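Local coordinates for protein fumarylacetoacetate hydrolase (Burkholderia xenovorans, PDB 5TI1) that probably hydrolyses fumarylacetoacetate to fumarate and acetoacetate, the last step of phenylalanine and tyrosine breakdown, and carries a bound magnesium ion, at residues L142-Q147 against T284-W289; F44-D49 against D92-F97. All blocks are in the same frame, centred on the assembly; numbering follows the deposited sequence.

Contact 1: L142-Q147 against T284-W289; sequences LHLPVQ and TTISPW. With NA (sodium ion), chain L.
Apolar side chains carry most of the meeting between L142-Q147 and T284-W289, whose touching parts run about 100° apart. L142 leans over P288 with CG beside its backbone N (chi1 -53°), so that L142 CD1 lies 3.8 Å from P288 CG. The same methyl approaches the indole obliquely, L142 CD1 being 3.6 Å from W289 NE1. The fork of leucine suits the place: CD1 sits between proline ring and indole, while CD2 lies beside W289 CZ2. On the other flank I286 holds CG1 in the crowded position between N and carbonyl carbon (chi1 61°), and its extended chain brings I286 CD1 to 3.6 Å from L144 CD1, the side chains crossing at about a right angle. P145 packs CB and CG on P288 O, 3.4 Å from P145 CB. The contact is a domain junction of the two-domain FAH family: strand 140-143 of the N-terminal domain and the loop that follows lie against strand 284-292 of the C-terminal domain. The polar link is a water that donates toward H143 O at 2.6 Å and P288 O at 2.7 Å; having more acceptors in reach than protons, it need not make both bonds at once. S287 O is buried without a partner, whereas S287 OG bonds to L257 N. Metal binding occupies the far end, where T284 OG1 lies 2.9 Å from a sodium ion also bound by D260, W261, K280 and A283.

Contact 2: F44-D49 against D92-F97; sequences FGIFSD and DALNDF
Strand 44-49 belongs to the five-stranded antiparallel sheet of the N-terminal domain, consistent with the SH3-like domain known from the FAH family, and here it is covered by the loop that leads into helix 95-99. Alternation along the strand turns F44 and I46 to the same side, toward the loop, with G45 between them. L94 drops its isobutyl group against the strand, L94 CD1 lying 3.7 Å from F44 CB and L94 CG 4.0 Å from I46 CD1. CG beside the backbone N (chi1 -74°) brings both L94 methyls to F44 CB. The beta-branched I46, well suited to an extended strand, divides its two arms: I46 CD1 lies 3.6 Å from A93 C, while I46 CG2 is 3.7 Å from D92 O, so isoleucine packs here mainly on backbone. At the other end F97, in the first turn of the helix, meets the F44 ring obliquely, the planes 37° apart and the centroids 5.0 Å apart. The two phenylalanines suit the buried gap between strand and helix, each offering a broad apolar surface to the other. Farther out, V57 and V59 of strand 56-61 pack beside I46 and F44, L94 also touches P145 and I290, and D96 forms a salt bridge with R91 of the preceding loop. With F97 CG anti to its backbone N (chi1 164°), F97 CE2 comes over one face of the F44 ring, offset toward the rim, 3.6 Å from F44 CE1.

The centres of the two contacts lie 9 Å apart, and they are joined through the N-terminal sheet, in which strands 44-49 and 140-143 are neighbours. H143 N and I46 O, 2.9 Å apart, probably form a hydrogen bond between these strands. A second probable bond joins Q147 O to N95 ND2 at 2.8 Å, tying the loop after strand 140-143 to helix 95-99. Packing adds to this where P145 O lies 3.5 Å from I46 CG1. Contact 1 extends toward the metal centre: its T284 binds the sodium ion, which shares D260 with the magnesium site, and the side chain of I286 is about 11 Å from the magnesium ion. Contact 2 lies away from that centre.

Contact 1: L142-Q147 against T284-W289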
# COMPACT_ATOMS: atom_id res chain seq x y z
N LEU B 142 -20.64 5.19 11.85
CA LEU B 142 -19.34 4.60 12.14
C LEU B 142 -18.47 4.64 10.89
O LEU B 142 -18.91 4.23 9.81
CB LEU B 142 -19.48 3.15 12.62
CG LEU B 142 -20.45 3.01 13.79
CD1 LEU B 142 -20.52 1.56 14.23
CD2 LEU B 142 -20.04 3.94 14.92
N HIS B 143 -17.26 5.16 11.04
CA HIS B 143 -16.36 5.35 9.91
C HIS B 143 -15.17 4.41 10.04
O HIS B 143 -14.94 3.81 11.09
CB HIS B 143 -15.90 6.80 9.83
CG HIS B 143 -16.99 7.79 10.08
ND1 HIS B 143 -17.91 8.14 9.12
CD2 HIS B 143 -17.32 8.49 11.20
CE1 HIS B 143 -18.76 9.02 9.63
NE2 HIS B 143 -18.43 9.24 10.88
N LEU B 144 -14.43 4.27 8.94
CA LEU B 144 -13.19 3.51 8.93
C LEU B 144 -12.38 3.88 10.17
O LEU B 144 -12.15 5.07 10.43
CB LEU B 144 -12.41 3.79 7.65
CG LEU B 144 -11.36 2.74 7.30
CD1 LEU B 144 -12.07 1.43 6.92
CD2 LEU B 144 -10.42 3.23 6.18
N PRO B 145 -11.98 2.92 11.00
CA PRO B 145 -11.43 3.29 12.30
C PRO B 145 -10.01 3.81 12.25
O PRO B 145 -9.59 4.50 13.19
CB PRO B 145 -11.51 1.98 13.10
CG PRO B 145 -11.44 0.92 12.08
CD PRO B 145 -12.25 1.47 10.92
N VAL B 146 -9.25 3.52 11.19
CA VAL B 146 -7.87 3.96 11.09
C VAL B 146 -7.60 4.44 9.68
O VAL B 146 -8.25 4.01 8.73
CB VAL B 146 -6.86 2.85 11.47
CG1 VAL B 146 -6.86 2.60 12.96
CG2 VAL B 146 -7.18 1.55 10.71
N GLN B 147 -6.64 5.37 9.56
CA GLN B 147 -6.04 5.72 8.27
C GLN B 147 -4.93 4.72 8.01
O GLN B 147 -3.90 4.73 8.70
CB GLN B 147 -5.50 7.15 8.28
CG GLN B 147 -4.97 7.63 6.92
CD GLN B 147 -3.53 7.19 6.60
OE1 GLN B 147 -2.67 7.13 7.49
NE2 GLN B 147 -3.28 6.90 5.33
N THR B 284 -12.17 -3.89 -0.34
CA THR B 284 -11.94 -4.72 0.83
C THR B 284 -12.70 -4.06 1.97
O THR B 284 -12.58 -2.85 2.16
CB THR B 284 -10.45 -4.85 1.15
OG1 THR B 284 -9.76 -5.46 0.05
CG2 THR B 284 -10.25 -5.69 2.40
N THR B 285 -13.53 -4.83 2.68
CA THR B 285 -14.37 -4.27 3.73
C THR B 285 -13.86 -4.70 5.10
O THR B 285 -13.49 -5.86 5.30
CB THR B 285 -15.84 -4.70 3.54
OG1 THR B 285 -16.30 -4.31 2.24
CG2 THR B 285 -16.75 -4.06 4.58
N ILE B 286 -13.82 -3.77 6.05
CA ILE B 286 -13.57 -4.14 7.44
C ILE B 286 -14.70 -3.65 8.33
O ILE B 286 -15.41 -2.68 8.03
CB ILE B 286 -12.20 -3.63 7.97
CG1 ILE B 286 -12.12 -2.10 7.94
CG2 ILE B 286 -11.06 -4.26 7.17
CD1 ILE B 286 -10.85 -1.55 8.63
N SER B 287 -14.88 -4.36 9.45
CA SER B 287 -15.79 -3.93 10.48
C SER B 287 -15.26 -2.65 11.14
O SER B 287 -14.06 -2.36 11.08
CB SER B 287 -15.97 -5.04 11.52
OG SER B 287 -14.72 -5.41 12.07
N PRO B 288 -16.14 -1.87 11.77
CA PRO B 288 -15.71 -0.55 12.27
C PRO B 288 -15.09 -0.55 13.67
O PRO B 288 -14.40 0.43 14.00
CB PRO B 288 -17.01 0.26 12.25
CG PRO B 288 -18.09 -0.76 12.45
CD PRO B 288 -17.61 -2.01 11.77
N TRP B 289 -15.29 -1.59 14.48
CA TRP B 289 -14.84 -1.61 15.87
C TRP B 289 -13.54 -2.41 16.00
O TRP B 289 -13.50 -3.61 15.71
CB TRP B 289 -15.90 -2.20 16.79
CG TRP B 289 -17.14 -1.36 16.92
CD1 TRP B 289 -18.39 -1.66 16.44
CD2 TRP B 289 -17.25 -0.07 17.53
NE1 TRP B 289 -19.26 -0.65 16.73
CE2 TRP B 289 -18.59 0.34 17.40
CE3 TRP B 289 -16.34 0.77 18.19
CZ2 TRP B 289 -19.06 1.56 17.90
CZ3 TRP B 289 -16.80 1.99 18.68
CH2 TRP B 289 -18.15 2.37 18.54
NA NA L . -10.59 -7.30 -2.00
O HOH W 1 -15.10 3.00 13.55

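Contact 2: F44-D49 against D92-F97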
# COMPACT_ATOMS: atom_id res chain seq x y z
N PHE B 44 -12.51 0.09 20.15
CA PHE B 44 -12.32 1.46 19.71
C PHE B 44 -12.79 1.65 18.27
O PHE B 44 -12.59 0.78 17.42
CB PHE B 44 -10.85 1.88 19.81
CG PHE B 44 -10.36 2.02 21.21
CD1 PHE B 44 -10.45 3.23 21.87
CD2 PHE B 44 -9.80 0.94 21.87
CE1 PHE B 44 -9.99 3.36 23.18
CE2 PHE B 44 -9.34 1.06 23.17
CZ PHE B 44 -9.44 2.27 23.83
N GLY B 45 -13.40 2.81 18.01
CA GLY B 45 -13.85 3.17 16.68
C GLY B 45 -13.86 4.68 16.52
O GLY B 45 -13.50 5.43 17.42
N ILE B 46 -14.30 5.11 15.34
CA ILE B 46 -14.42 6.52 14.98
C ILE B 46 -15.87 6.77 14.58
O ILE B 46 -16.38 6.12 13.66
CB ILE B 46 -13.46 6.91 13.85
CG1 ILE B 46 -12.00 6.77 14.31
CG2 ILE B 46 -13.73 8.33 13.36
CD1 ILE B 46 -11.59 7.74 15.39
N PHE B 47 -16.53 7.70 15.26
CA PHE B 47 -17.94 7.92 15.01
C PHE B 47 -18.26 9.41 14.97
O PHE B 47 -17.47 10.26 15.39
CB PHE B 47 -18.83 7.25 16.08
CG PHE B 47 -18.92 8.03 17.35
CD1 PHE B 47 -17.87 8.02 18.26
CD2 PHE B 47 -20.04 8.79 17.64
CE1 PHE B 47 -17.94 8.75 19.42
CE2 PHE B 47 -20.12 9.52 18.81
CZ PHE B 47 -19.06 9.50 19.70
N SER B 48 -19.43 9.68 14.42
CA SER B 48 -20.08 10.97 14.48
C SER B 48 -21.57 10.67 14.64
O SER B 48 -21.99 9.52 14.58
CB SER B 48 -19.79 11.79 13.23
OG SER B 48 -20.31 11.13 12.09
N ASP B 49 -22.36 11.71 14.87
CA ASP B 49 -23.78 11.48 15.12
C ASP B 49 -24.58 12.66 14.56
O ASP B 49 -24.02 13.55 13.91
CB ASP B 49 -24.02 11.25 16.62
CG ASP B 49 -23.95 12.53 17.43
OD1 ASP B 49 -23.18 13.44 17.06
OD2 ASP B 49 -24.68 12.64 18.43
N ASP B 92 -10.24 12.05 12.96
CA ASP B 92 -10.95 11.24 11.99
C ASP B 92 -10.43 9.81 11.92
O ASP B 92 -10.89 9.04 11.07
CB ASP B 92 -10.86 11.89 10.60
CG ASP B 92 -11.55 13.24 10.54
OD1 ASP B 92 -12.38 13.53 11.42
OD2 ASP B 92 -11.27 14.02 9.61
N ALA B 93 -9.46 9.46 12.76
CA ALA B 93 -8.87 8.13 12.77
C ALA B 93 -8.23 7.91 14.14
O ALA B 93 -7.92 8.87 14.85
CB ALA B 93 -7.84 7.97 11.65
N LEU B 94 -8.05 6.64 14.49
CA LEU B 94 -7.48 6.25 15.77
C LEU B 94 -5.96 6.33 15.80
O LEU B 94 -5.37 6.05 16.86
CB LEU B 94 -7.90 4.82 16.12
CG LEU B 94 -9.35 4.61 16.56
CD1 LEU B 94 -9.73 3.14 16.49
CD2 LEU B 94 -9.49 5.11 17.99
N ASN B 95 -5.33 6.68 14.68
CA ASN B 95 -3.87 6.57 14.57
C ASN B 95 -3.15 7.29 15.70
O ASN B 95 -2.33 6.71 16.41
CB ASN B 95 -3.40 7.10 13.21
CG ASN B 95 -3.95 6.29 12.05
OD1 ASN B 95 -5.15 6.01 11.99
ND2 ASN B 95 -3.08 5.93 11.11
N ASP B 96 -3.47 8.58 15.88
CA ASP B 96 -2.79 9.40 16.89
C ASP B 96 -2.94 8.80 18.29
O ASP B 96 -1.98 8.80 19.07
CB ASP B 96 -3.34 10.83 16.85
CG ASP B 96 -2.85 11.62 15.65
OD1 ASP B 96 -1.96 11.13 14.93
OD2 ASP B 96 -3.35 12.74 15.43
N PHE B 97 -4.14 8.31 18.64
CA PHE B 97 -4.31 7.69 19.95
C PHE B 97 -3.55 6.37 20.05
O PHE B 97 -2.91 6.10 21.08
CB PHE B 97 -5.80 7.46 20.24
CG PHE B 97 -6.04 6.50 21.36
CD1 PHE B 97 -5.76 6.86 22.67
CD2 PHE B 97 -6.51 5.21 21.11
CE1 PHE B 97 -5.97 5.98 23.71
CE2 PHE B 97 -6.71 4.32 22.16
CZ PHE B 97 -6.44 4.71 23.46